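Side-chain contacts in flagellar biosynthetic protein FlhB (Shewanella putrefaciens CN-32, PDB 6Z0W), which probably serves formation of the flagellar rod as part of the export apparatus, and is represented here by its cytoplasmic domain: residues A15-V20 with A93-Y98; H24-V29 with K52-A57; P39-K44 with R72-T77. One frame throughout, in Å; residues are numbered along the deposited sequence.

Interaction 1. Residues A15-V20 with A93-Y98; sequences ADVIVV and AQVLAY
V17 of the strand meets V95 and L96 of helix 89-100 in a strand-on-helix contact that starts at a classic beta bulge: D16 and V17 together face V29 of the neighbouring strand. The bulge illustrates how one extra residue can alter the face a strand presents, for D16 and V17 both point toward the helix, although successive strand residues normally alternate. The buried part is apolar. V17 reaches out with both methyls: its CG2, anti to the backbone N, is the branch that faces V95, where it lies 4.0 Å from CG1, while V17 CG1 is turned to L96 and stands 4.1 Å from CD2. V17 and V95 cross at about a right angle. V65 of the next strand touches both valines, and P39 and Y31 touch L96, covering this buried part.

Toward D16 the contact thins and becomes partly exposed. The carboxylate looks elsewhere, its OD2 taking the backbone N-H of Y31, and Q94, on the exposed side of the helix, bonds N119 instead of the strand. What D16 gives to the helix is its methylene: CB rests 3.8 Å from L96 CD2.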
ATOM      1  N   ALA A  15      -3.289  10.052  -0.762  1.00 30.42           N
ATOM      2  CA  ALA A  15      -2.475   8.981  -0.218  1.00 31.89           C
ATOM      3  C   ALA A  15      -1.150   9.528   0.307  1.00 34.80           C
ATOM      4  O   ALA A  15      -0.594  10.482  -0.233  1.00 33.73           O
ATOM      5  CB  ALA A  15      -2.193   7.926  -1.303  1.00 25.57           C
ATOM      6  N   ASP A  16      -0.595   8.856   1.314  1.00 33.79           N
ATOM      7  CA  ASP A  16       0.782   9.151   1.695  1.00 34.59           C
ATOM      8  C   ASP A  16       1.800   8.322   0.919  1.00 37.74           C
ATOM      9  O   ASP A  16       2.937   8.769   0.737  1.00 39.68           O
ATOM     10  CB  ASP A  16       0.956   8.923   3.192  1.00 36.29           C
ATOM     11  CG  ASP A  16       0.280   9.998   4.006  1.00 35.84           C
ATOM     12  OD1 ASP A  16       0.576  11.171   3.727  1.00 35.80           O
ATOM     13  OD2 ASP A  16      -0.565   9.680   4.875  1.00 35.80           O
ATOM     14  N   VAL A  17       1.419   7.133   0.452  1.00 35.62           N
ATOM     15  CA  VAL A  17       2.344   6.237  -0.236  1.00 32.43           C
ATOM     16  C   VAL A  17       1.506   5.246  -1.023  1.00 31.96           C
ATOM     17  O   VAL A  17       0.355   4.976  -0.668  1.00 30.78           O
ATOM     18  CB  VAL A  17       3.291   5.527   0.769  1.00 29.45           C
ATOM     19  CG1 VAL A  17       2.531   4.462   1.554  1.00 29.85           C
ATOM     20  CG2 VAL A  17       4.497   4.893   0.051  1.00 25.66           C
ATOM     21  N   ILE A  18       2.066   4.747  -2.127  1.00 33.00           N
ATOM     22  CA  ILE A  18       1.563   3.569  -2.837  1.00 33.40           C
ATOM     23  C   ILE A  18       2.589   2.465  -2.659  1.00 33.57           C
ATOM     24  O   ILE A  18       3.750   2.624  -3.053  1.00 34.37           O
ATOM     25  CB  ILE A  18       1.343   3.817  -4.337  1.00 32.19           C
ATOM     26  CG1 ILE A  18       0.779   5.201  -4.611  1.00 33.56           C
ATOM     27  CG2 ILE A  18       0.483   2.693  -4.958  1.00 30.16           C
ATOM     28  CD1 ILE A  18      -0.601   5.448  -4.093  1.00 35.18           C
ATOM     29  N   VAL A  19       2.174   1.356  -2.061  1.00 32.36           N
ATOM     30  CA  VAL A  19       2.989   0.153  -1.971  1.00 31.14           C
ATOM     31  C   VAL A  19       2.607  -0.741  -3.128  1.00 35.61           C
ATOM     32  O   VAL A  19       1.417  -1.040  -3.331  1.00 37.26           O
ATOM     33  CB  VAL A  19       2.774  -0.563  -0.635  1.00 32.71           C
ATOM     34  CG1 VAL A  19       3.730  -1.768  -0.511  1.00 34.20           C
ATOM     35  CG2 VAL A  19       2.949   0.451   0.509  1.00 34.02           C
ATOM     36  N   VAL A  20       3.599  -1.157  -3.904  1.00 35.95           N
ATOM     37  CA  VAL A  20       3.308  -1.910  -5.113  1.00 36.13           C
ATOM     38  C   VAL A  20       4.093  -3.202  -5.145  1.00 41.14           C
ATOM     39  O   VAL A  20       5.087  -3.375  -4.431  1.00 39.46           O
ATOM     40  CB  VAL A  20       3.592  -1.129  -6.428  1.00 30.73           C
ATOM     41  CG1 VAL A  20       2.724   0.063  -6.528  1.00 26.05           C
ATOM     42  CG2 VAL A  20       5.059  -0.779  -6.537  1.00 31.97           C
ATOM     43  N   ALA A  93       4.411   1.436   9.065  1.00 30.67           N
ATOM     44  CA  ALA A  93       4.937   2.619   9.739  1.00 32.55           C
ATOM     45  C   ALA A  93       6.383   2.890   9.340  1.00 34.82           C
ATOM     46  O   ALA A  93       6.803   4.046   9.263  1.00 36.52           O
ATOM     47  CB  ALA A  93       4.835   2.476  11.260  1.00 30.66           C
ATOM     48  N   GLN A  94       7.152   1.852   9.058  1.00 35.28           N
ATOM     49  CA  GLN A  94       8.533   2.100   8.650  1.00 35.28           C
ATOM     50  C   GLN A  94       8.602   2.559   7.198  1.00 34.35           C
ATOM     51  O   GLN A  94       9.441   3.392   6.859  1.00 37.10           O
ATOM     52  CB  GLN A  94       9.377   0.842   8.895  1.00 33.77           C
ATOM     53  CG  GLN A  94       9.563   0.574  10.387  1.00 35.93           C
ATOM     54  CD  GLN A  94      10.183  -0.781  10.701  1.00 40.51           C
ATOM     55  OE1 GLN A  94      10.230  -1.674   9.858  1.00 42.40           O
ATOM     56  NE2 GLN A  94      10.678  -0.926  11.928  1.00 41.04           N
ATOM     57  N   VAL A  95       7.730   2.044   6.331  1.00 34.54           N
ATOM     58  CA  VAL A  95       7.619   2.630   4.994  1.00 33.00           C
ATOM     59  C   VAL A  95       7.209   4.104   5.093  1.00 30.28           C
ATOM     60  O   VAL A  95       7.790   4.971   4.428  1.00 34.40           O
ATOM     61  CB  VAL A  95       6.657   1.797   4.120  1.00 29.54           C
ATOM     62  CG1 VAL A  95       6.198   2.571   2.876  1.00 31.31           C
ATOM     63  CG2 VAL A  95       7.360   0.465   3.655  1.00 27.72           C
ATOM     64  N   LEU A  96       6.252   4.420   5.965  1.00 28.05           N
ATOM     65  CA  LEU A  96       5.806   5.809   6.081  1.00 30.79           C
ATOM     66  C   LEU A  96       6.923   6.701   6.592  1.00 31.60           C
ATOM     67  O   LEU A  96       7.088   7.819   6.096  1.00 31.17           O
ATOM     68  CB  LEU A  96       4.573   5.917   6.983  1.00 32.83           C
ATOM     69  CG  LEU A  96       3.290   5.374   6.329  1.00 31.75           C
ATOM     70  CD1 LEU A  96       2.209   5.113   7.390  1.00 30.81           C
ATOM     71  CD2 LEU A  96       2.794   6.347   5.233  1.00 30.90           C
ATOM     72  N   ALA A  97       7.716   6.217   7.565  1.00 29.92           N
ATOM     73  CA  ALA A  97       8.851   7.003   8.049  1.00 32.37           C
ATOM     74  C   ALA A  97       9.798   7.350   6.909  1.00 33.52           C
ATOM     75  O   ALA A  97      10.206   8.507   6.757  1.00 32.04           O
ATOM     76  CB  ALA A  97       9.607   6.252   9.155  1.00 34.42           C
ATOM     77  N   TYR A  98      10.153   6.352   6.089  1.00 35.23           N
ATOM     78  CA  TYR A  98      11.019   6.609   4.942  1.00 37.52           C
ATOM     79  C   TYR A  98      10.407   7.651   4.015  1.00 34.43           C
ATOM     80  O   TYR A  98      11.089   8.581   3.562  1.00 35.02           O
ATOM     81  CB  TYR A  98      11.277   5.313   4.170  1.00 45.75           C
ATOM     82  CG  TYR A  98      11.688   5.591   2.743  1.00 52.01           C
ATOM     83  CD1 TYR A  98      13.009   5.915   2.432  1.00 56.17           C
ATOM     84  CD2 TYR A  98      10.749   5.578   1.707  1.00 53.15           C
ATOM     85  CE1 TYR A  98      13.394   6.191   1.121  1.00 59.30           C
ATOM     86  CE2 TYR A  98      11.123   5.851   0.392  1.00 55.48           C
ATOM     87  CZ  TYR A  98      12.442   6.153   0.107  1.00 60.54           C
ATOM     88  OH  TYR A  98      12.801   6.426  -1.197  1.00 66.86           O
TER

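Interaction 2. Residues H24-V29 with K52-A57; sequences HYAVAV and KIREVA
The strand that carries A26 and A28 runs at 46° to the helix of I53 and R54, the axes of the short segments approaching to 8.7 Å, with A26 CA and I53 CA 6.9 Å apart. Two alanines in alternate positions give the strand a low surface toward the helix, and a single branched side chain settles on it. I53 points at the strand and lays its CG2 methyl across both: it lies 4.3 Å from A26 CB and 4.4 Å from A28 CB. The other branch of I53 goes a separate way, its CD1 ending 4.2 Å from the carbonyl oxygen of A26, while A43 of the adjacent strand also touches this side chain.

R54 leaves the helix obliquely and uses its two halves differently. Its CG sits 4.3 Å from A26 CB, and the bend farther out, chi3 58°, turns the guanidinium away from an extended course. There a water lies in the guanidinium plane, at its edge, 3.0 Å from R54 NH1, and passes a hydrogen bond on to the backbone O of Y25. V20 and P113 also touch the arginine.

The alternation of the strand sends Y25 and V27 to the other face of the sheet, where helix 68-77 packs, so the sheet has helices on both faces. H24 closes an Asn-Pro-Glu-His sequence, probably the counterpart of the NPTH motif at which relatives in this family cleave themselves, with glutamate in place of the threonine.

No direct hydrogen bond joins the two segments. The contact therefore rests on apolar packing in its buried part, while the water lets a charged side chain serve a main-chain carbonyl that it does not bond directly.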
ATOM      1  N   HIS A  24      -0.117  -7.522 -11.108  1.00 46.26           N
ATOM      2  CA  HIS A  24       0.346  -6.279 -10.503  1.00 43.85           C
ATOM      3  C   HIS A  24      -0.551  -5.925  -9.328  1.00 44.15           C
ATOM      4  O   HIS A  24      -1.760  -6.158  -9.365  1.00 48.45           O
ATOM      5  CB  HIS A  24       0.334  -5.122 -11.525  1.00 45.03           C
ATOM      6  CG  HIS A  24       1.220  -5.363 -12.709  1.00 53.02           C
ATOM      7  ND1 HIS A  24       2.570  -5.083 -12.700  1.00 54.68           N
ATOM      8  CD2 HIS A  24       0.957  -5.907 -13.922  1.00 55.47           C
ATOM      9  CE1 HIS A  24       3.097  -5.423 -13.863  1.00 55.11           C
ATOM     10  NE2 HIS A  24       2.137  -5.920 -14.622  1.00 56.83           N
ATOM     11  N   TYR A  25       0.049  -5.336  -8.297  1.00 38.34           N
ATOM     12  CA  TYR A  25      -0.649  -4.906  -7.094  1.00 37.43           C
ATOM     13  C   TYR A  25      -0.284  -3.458  -6.791  1.00 39.67           C
ATOM     14  O   TYR A  25       0.879  -3.075  -6.942  1.00 44.38           O
ATOM     15  CB  TYR A  25      -0.235  -5.762  -5.903  1.00 37.51           C
ATOM     16  CG  TYR A  25      -0.796  -7.151  -5.877  1.00 43.38           C
ATOM     17  CD1 TYR A  25      -1.894  -7.436  -5.099  1.00 45.06           C
ATOM     18  CD2 TYR A  25      -0.220  -8.175  -6.617  1.00 46.21           C
ATOM     19  CE1 TYR A  25      -2.404  -8.689  -5.031  1.00 49.13           C
ATOM     20  CE2 TYR A  25      -0.733  -9.440  -6.574  1.00 51.22           C
ATOM     21  CZ  TYR A  25      -1.837  -9.688  -5.773  1.00 55.58           C
ATOM     22  OH  TYR A  25      -2.394 -10.939  -5.682  1.00 65.07           O
ATOM     23  N   ALA A  26      -1.261  -2.663  -6.353  1.00 37.16           N
ATOM     24  CA  ALA A  26      -1.002  -1.323  -5.825  1.00 36.39           C
ATOM     25  C   ALA A  26      -1.997  -1.053  -4.713  1.00 36.48           C
ATOM     26  O   ALA A  26      -3.199  -1.255  -4.912  1.00 41.79           O
ATOM     27  CB  ALA A  26      -1.136  -0.226  -6.905  1.00 36.70           C
ATOM     28  N   VAL A  27      -1.517  -0.580  -3.563  1.00 31.99           N
ATOM     29  CA  VAL A  27      -2.407  -0.145  -2.492  1.00 32.86           C
ATOM     30  C   VAL A  27      -2.008   1.269  -2.085  1.00 33.08           C
ATOM     31  O   VAL A  27      -0.834   1.530  -1.776  1.00 30.44           O
ATOM     32  CB  VAL A  27      -2.392  -1.109  -1.290  1.00 33.38           C
ATOM     33  CG1 VAL A  27      -3.114  -2.419  -1.662  1.00 30.54           C
ATOM     34  CG2 VAL A  27      -0.961  -1.401  -0.851  1.00 34.65           C
ATOM     35  N   ALA A  28      -2.970   2.194  -2.150  1.00 32.97           N
ATOM     36  CA  ALA A  28      -2.742   3.575  -1.741  1.00 30.97           C
ATOM     37  C   ALA A  28      -3.057   3.687  -0.249  1.00 30.15           C
ATOM     38  O   ALA A  28      -4.214   3.497   0.177  1.00 30.22           O
ATOM     39  CB  ALA A  28      -3.596   4.544  -2.576  1.00 29.63           C
ATOM     40  N   VAL A  29      -2.032   4.006   0.543  1.00 30.49           N
ATOM     41  CA  VAL A  29      -2.118   4.001   2.001  1.00 29.03           C
ATOM     42  C   VAL A  29      -2.124   5.437   2.523  1.00 29.58           C
ATOM     43  O   VAL A  29      -1.357   6.287   2.051  1.00 27.36           O
ATOM     44  CB  VAL A  29      -0.955   3.182   2.604  1.00 30.21           C
ATOM     45  CG1 VAL A  29      -0.991   3.195   4.163  1.00 31.34           C
ATOM     46  CG2 VAL A  29      -0.988   1.750   2.074  1.00 27.35           C
ATOM     47  N   LYS A  52      -3.260   2.430 -13.062  1.00 42.06           N
ATOM     48  CA  LYS A  52      -3.937   3.725 -13.007  1.00 44.35           C
ATOM     49  C   LYS A  52      -3.721   4.397 -11.648  1.00 39.23           C
ATOM     50  O   LYS A  52      -3.534   5.614 -11.583  1.00 37.51           O
ATOM     51  CB  LYS A  52      -5.432   3.591 -13.310  1.00 49.58           C
ATOM     52  CG  LYS A  52      -5.988   4.717 -14.217  1.00 59.37           C
ATOM     53  CD  LYS A  52      -6.175   6.044 -13.447  1.00 63.29           C
ATOM     54  CE  LYS A  52      -7.205   6.981 -14.089  1.00 66.05           C
ATOM     55  NZ  LYS A  52      -7.690   8.021 -13.119  1.00 65.33           N
ATOM     56  N   ILE A  53      -3.712   3.621 -10.566  1.00 37.91           N
ATOM     57  CA  ILE A  53      -3.376   4.201  -9.266  1.00 37.11           C
ATOM     58  C   ILE A  53      -1.963   4.771  -9.300  1.00 39.84           C
ATOM     59  O   ILE A  53      -1.717   5.908  -8.874  1.00 40.56           O
ATOM     60  CB  ILE A  53      -3.545   3.147  -8.157  1.00 30.91           C
ATOM     61  CG1 ILE A  53      -5.027   2.846  -7.996  1.00 30.94           C
ATOM     62  CG2 ILE A  53      -2.901   3.642  -6.827  1.00 29.95           C
ATOM     63  CD1 ILE A  53      -5.339   1.713  -7.048  1.00 30.46           C
ATOM     64  N   ARG A  54      -1.016   3.995  -9.828  1.00 40.05           N
ATOM     65  CA  ARG A  54       0.366   4.463  -9.879  1.00 40.80           C
ATOM     66  C   ARG A  54       0.502   5.733 -10.721  1.00 40.07           C
ATOM     67  O   ARG A  54       1.172   6.694 -10.305  1.00 38.86           O
ATOM     68  CB  ARG A  54       1.257   3.341 -10.402  1.00 43.22           C
ATOM     69  CG  ARG A  54       1.409   2.205  -9.400  1.00 43.07           C
ATOM     70  CD  ARG A  54       2.118   1.006 -10.013  1.00 44.95           C
ATOM     71  NE  ARG A  54       3.435   1.369 -10.527  1.00 46.94           N
ATOM     72  CZ  ARG A  54       4.408   0.505 -10.810  1.00 49.02           C
ATOM     73  NH1 ARG A  54       4.237  -0.802 -10.617  1.00 50.13           N
ATOM     74  NH2 ARG A  54       5.564   0.953 -11.280  1.00 48.00           N
ATOM     75  N   GLU A  55      -0.163   5.791 -11.880  1.00 39.50           N
ATOM     76  CA  GLU A  55      -0.014   6.978 -12.716  1.00 41.53           C
ATOM     77  C   GLU A  55      -0.569   8.224 -12.017  1.00 40.37           C
ATOM     78  O   GLU A  55       0.044   9.299 -12.093  1.00 36.92           O
ATOM     79  CB  GLU A  55      -0.655   6.753 -14.084  1.00 51.88           C
ATOM     80  CG  GLU A  55      -2.080   7.229 -14.233  1.00 62.17           C
ATOM     81  CD  GLU A  55      -2.595   7.103 -15.670  1.00 73.22           C
ATOM     82  OE1 GLU A  55      -1.875   6.535 -16.537  1.00 75.03           O
ATOM     83  OE2 GLU A  55      -3.737   7.559 -15.915  1.00 77.59           O
ATOM     84  N   VAL A  56      -1.687   8.093 -11.278  1.00 39.70           N
ATOM     85  CA  VAL A  56      -2.222   9.242 -10.539  1.00 39.73           C
ATOM     86  C   VAL A  56      -1.273   9.629  -9.422  1.00 37.20           C
ATOM     87  O   VAL A  56      -0.971  10.808  -9.226  1.00 39.39           O
ATOM     88  CB  VAL A  56      -3.640   8.953  -9.992  1.00 40.63           C
ATOM     89  CG1 VAL A  56      -4.114  10.079  -9.049  1.00 39.32           C
ATOM     90  CG2 VAL A  56      -4.622   8.760 -11.127  1.00 40.16           C
ATOM     91  N   ALA A  57      -0.759   8.640  -8.692  1.00 36.36           N
ATOM     92  CA  ALA A  57       0.189   8.930  -7.626  1.00 37.53           C
ATOM     93  C   ALA A  57       1.415   9.681  -8.148  1.00 38.45           C
ATOM     94  O   ALA A  57       1.888  10.626  -7.505  1.00 37.64           O
ATOM     95  CB  ALA A  57       0.606   7.628  -6.947  1.00 37.53           C
TER
HETATM   96  O   HOH W   1       2.051  -2.426  -9.401  1.00 38.31           O

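Interaction 3. Residues P39-K44 with R72-T77; sequences PFVIAK and RAIYHT
K44 lies across one face of the Y75 ring, the two side chains meeting at about a right angle. The lysine chain is extended beyond CG, and its methylenes pass over the CD1 and CE1 rim: K44 CD is 3.6 Å from Y75 CD1, a CH-pi contact displaced from the ring centre. The ammonium then comes over the middle, K44 NZ standing 4.5 Å from the centroid of the Y75 ring and only 8° off its normal, a cation-pi geometry. The same nitrogen donates to the main chain of that residue, with K44 NZ 2.7 Å from Y75 O, in the carbonyl plane and at a C=O...N angle of 151°. The ring is placed for this by its first torsion, CG anti to the backbone N (-173°), while Y25 meets it edge-to-face.

In the fold, this joins the outermost strand of the mixed sheet to the last turn of helix 68-77. K44 NZ also bonds T78 O, so one ammonium serves two carbonyls at the helix's C-terminal end, where the helix dipole would probably favour a positive charge. A leucine here has no ammonium, which would probably leave Y75 O and T78 O lacking the donor they share and the tyrosine face without its cation.

Nearer the core the contact turns apolar. V41 and I74 approach obliquely, methyl against methyl, the V41 CG2 to I74 CG2 distance being a close 3.5 Å; V27 and V92 also touch the isoleucine.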
ATOM      1  N   PRO A  39      -2.700   3.139   9.793  1.00 34.37           N
ATOM      2  CA  PRO A  39      -2.901   3.573   8.408  1.00 34.01           C
ATOM      3  C   PRO A  39      -4.076   2.823   7.800  1.00 34.78           C
ATOM      4  O   PRO A  39      -4.413   1.708   8.211  1.00 33.19           O
ATOM      5  CB  PRO A  39      -1.584   3.201   7.716  1.00 35.91           C
ATOM      6  CG  PRO A  39      -0.580   3.035   8.812  1.00 35.34           C
ATOM      7  CD  PRO A  39      -1.379   2.504   9.982  1.00 33.25           C
ATOM      8  N   PHE A  40      -4.712   3.454   6.827  1.00 30.24           N
ATOM      9  CA  PHE A  40      -5.837   2.843   6.148  1.00 32.18           C
ATOM     10  C   PHE A  40      -5.646   2.897   4.635  1.00 33.13           C
ATOM     11  O   PHE A  40      -4.908   3.729   4.099  1.00 31.57           O
ATOM     12  CB  PHE A  40      -7.179   3.503   6.525  1.00 36.12           C
ATOM     13  CG  PHE A  40      -7.133   5.012   6.614  1.00 40.24           C
ATOM     14  CD1 PHE A  40      -7.576   5.815   5.559  1.00 39.32           C
ATOM     15  CD2 PHE A  40      -6.688   5.631   7.778  1.00 41.33           C
ATOM     16  CE1 PHE A  40      -7.533   7.209   5.668  1.00 41.23           C
ATOM     17  CE2 PHE A  40      -6.652   6.997   7.886  1.00 40.43           C
ATOM     18  CZ  PHE A  40      -7.077   7.792   6.838  1.00 40.69           C
ATOM     19  N   VAL A  41      -6.355   2.008   3.944  1.00 34.88           N
ATOM     20  CA  VAL A  41      -6.260   1.918   2.490  1.00 31.43           C
ATOM     21  C   VAL A  41      -7.367   2.780   1.897  1.00 31.43           C
ATOM     22  O   VAL A  41      -8.538   2.601   2.236  1.00 35.48           O
ATOM     23  CB  VAL A  41      -6.371   0.455   2.026  1.00 32.12           C
ATOM     24  CG1 VAL A  41      -6.665   0.369   0.547  1.00 29.12           C
ATOM     25  CG2 VAL A  41      -5.079  -0.308   2.399  1.00 32.73           C
ATOM     26  N   ILE A  42      -7.011   3.719   1.017  1.00 30.96           N
ATOM     27  CA  ILE A  42      -8.015   4.575   0.378  1.00 30.50           C
ATOM     28  C   ILE A  42      -8.184   4.270  -1.100  1.00 32.79           C
ATOM     29  O   ILE A  42      -9.153   4.760  -1.713  1.00 33.46           O
ATOM     30  CB  ILE A  42      -7.698   6.073   0.575  1.00 29.72           C
ATOM     31  CG1 ILE A  42      -6.351   6.407  -0.066  1.00 28.00           C
ATOM     32  CG2 ILE A  42      -7.627   6.397   2.040  1.00 29.06           C
ATOM     33  CD1 ILE A  42      -6.001   7.871   0.072  1.00 29.20           C
ATOM     34  N   ALA A  43      -7.304   3.459  -1.685  1.00 33.29           N
ATOM     35  CA  ALA A  43      -7.500   2.925  -3.027  1.00 33.35           C
ATOM     36  C   ALA A  43      -6.688   1.638  -3.156  1.00 33.53           C
ATOM     37  O   ALA A  43      -5.635   1.498  -2.527  1.00 36.11           O
ATOM     38  CB  ALA A  43      -7.082   3.941  -4.102  1.00 33.92           C
ATOM     39  N   LYS A  44      -7.187   0.700  -3.960  1.00 33.74           N
ATOM     40  CA  LYS A  44      -6.440  -0.507  -4.243  1.00 32.66           C
ATOM     41  C   LYS A  44      -6.920  -1.093  -5.563  1.00 35.20           C
ATOM     42  O   LYS A  44      -8.059  -0.885  -5.971  1.00 36.14           O
ATOM     43  CB  LYS A  44      -6.580  -1.545  -3.112  1.00 31.95           C
ATOM     44  CG  LYS A  44      -7.911  -2.303  -3.035  1.00 36.07           C
ATOM     45  CD  LYS A  44      -7.732  -3.392  -1.958  1.00 39.10           C
ATOM     46  CE  LYS A  44      -8.871  -4.379  -1.806  1.00 37.85           C
ATOM     47  NZ  LYS A  44      -8.640  -5.232  -0.584  1.00 36.14           N
ATOM     48  N   ARG A  72       1.071  -7.110  -1.375  1.00 35.65           N
ATOM     49  CA  ARG A  72       0.102  -8.208  -1.496  1.00 35.85           C
ATOM     50  C   ARG A  72      -0.629  -8.459  -0.174  1.00 36.46           C
ATOM     51  O   ARG A  72      -1.859  -8.648  -0.154  1.00 35.38           O
ATOM     52  CB  ARG A  72       0.800  -9.498  -1.960  1.00 33.88           C
ATOM     53  CG  ARG A  72       1.327  -9.464  -3.386  1.00 37.75           C
ATOM     54  CD  ARG A  72       1.625 -10.868  -3.945  1.00 40.40           C
ATOM     55  NE  ARG A  72       2.412 -11.674  -3.012  1.00 45.29           N
ATOM     56  CZ  ARG A  72       3.741 -11.706  -2.984  1.00 47.22           C
ATOM     57  NH1 ARG A  72       4.433 -10.995  -3.867  1.00 46.84           N
ATOM     58  NH2 ARG A  72       4.375 -12.468  -2.095  1.00 44.94           N
ATOM     59  N   ALA A  73       0.109  -8.472   0.937  1.00 36.36           N
ATOM     60  CA  ALA A  73      -0.523  -8.704   2.233  1.00 36.33           C
ATOM     61  C   ALA A  73      -1.535  -7.607   2.569  1.00 35.75           C
ATOM     62  O   ALA A  73      -2.627  -7.892   3.076  1.00 35.20           O
ATOM     63  CB  ALA A  73       0.537  -8.809   3.313  1.00 36.08           C
ATOM     64  N   ILE A  74      -1.204  -6.348   2.275  1.00 35.39           N
ATOM     65  CA  ILE A  74      -2.170  -5.272   2.492  1.00 35.58           C
ATOM     66  C   ILE A  74      -3.411  -5.500   1.640  1.00 36.23           C
ATOM     67  O   ILE A  74      -4.541  -5.469   2.136  1.00 34.78           O
ATOM     68  CB  ILE A  74      -1.546  -3.902   2.181  1.00 35.96           C
ATOM     69  CG1 ILE A  74      -0.463  -3.526   3.176  1.00 33.40           C
ATOM     70  CG2 ILE A  74      -2.617  -2.826   2.213  1.00 34.97           C
ATOM     71  CD1 ILE A  74       0.370  -2.374   2.684  1.00 29.90           C
ATOM     72  N   TYR A  75      -3.213  -5.711   0.334  1.00 38.90           N
ATOM     73  CA  TYR A  75      -4.340  -5.870  -0.581  1.00 37.95           C
ATOM     74  C   TYR A  75      -5.292  -6.965  -0.101  1.00 38.72           C
ATOM     75  O   TYR A  75      -6.518  -6.767  -0.074  1.00 37.24           O
ATOM     76  CB  TYR A  75      -3.829  -6.180  -1.990  1.00 38.31           C
ATOM     77  CG  TYR A  75      -4.927  -6.193  -3.040  1.00 37.84           C
ATOM     78  CD1 TYR A  75      -5.180  -5.068  -3.809  1.00 35.76           C
ATOM     79  CD2 TYR A  75      -5.728  -7.324  -3.237  1.00 40.86           C
ATOM     80  CE1 TYR A  75      -6.187  -5.059  -4.755  1.00 44.46           C
ATOM     81  CE2 TYR A  75      -6.748  -7.332  -4.198  1.00 46.55           C
ATOM     82  CZ  TYR A  75      -6.970  -6.196  -4.951  1.00 49.67           C
ATOM     83  OH  TYR A  75      -7.966  -6.155  -5.908  1.00 57.21           O
ATOM     84  N   HIS A  76      -4.736  -8.109   0.322  1.00 38.57           N
ATOM     85  CA  HIS A  76      -5.536  -9.284   0.665  1.00 42.49           C
ATOM     86  C   HIS A  76      -6.278  -9.149   1.976  1.00 40.48           C
ATOM     87  O   HIS A  76      -7.250  -9.887   2.182  1.00 41.94           O
ATOM     88  CB  HIS A  76      -4.657 -10.528   0.741  1.00 46.39           C
ATOM     89  CG  HIS A  76      -4.074 -10.926  -0.572  1.00 54.75           C
ATOM     90  ND1 HIS A  76      -2.813 -11.471  -0.690  1.00 56.15           N
ATOM     91  CD2 HIS A  76      -4.575 -10.853  -1.824  1.00 55.85           C
ATOM     92  CE1 HIS A  76      -2.564 -11.718  -1.960  1.00 56.53           C
ATOM     93  NE2 HIS A  76      -3.616 -11.351  -2.669  1.00 58.14           N
ATOM     94  N   THR A  77      -5.848  -8.233   2.857  1.00 39.13           N
ATOM     95  CA  THR A  77      -6.294  -8.179   4.243  1.00 38.41           C
ATOM     96  C   THR A  77      -7.009  -6.882   4.620  1.00 38.28           C
ATOM     97  O   THR A  77      -7.449  -6.750   5.771  1.00 39.15           O
ATOM     98  CB  THR A  77      -5.097  -8.353   5.186  1.00 36.02           C
ATOM     99  OG1 THR A  77      -4.227  -7.219   5.067  1.00 35.98           O
ATOM    100  CG2 THR A  77      -4.326  -9.631   4.893  1.00 32.38           C
TER

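The three contacts show how one mixed sheet is covered by helices from both faces. Strands 17-20, 25-30 and 40-46 are successive in the chain and neighbours in the sheet, and each supplies one contact. Helix 47-59 covers one face in interaction 2; helices 68-77 and 89-100 cover the other in interactions 3 and 1. The centres lie about 12 Å apart for interactions 1 and 2 and for 1 and 3, and about 11 Å for 2 and 3. Along the chain interaction 1 encloses both others, whose segments alternate. Helix 89-100, the last helix, thus packs back against the first strand, bringing together the earliest and latest elements named here in the cytoplasmic domain.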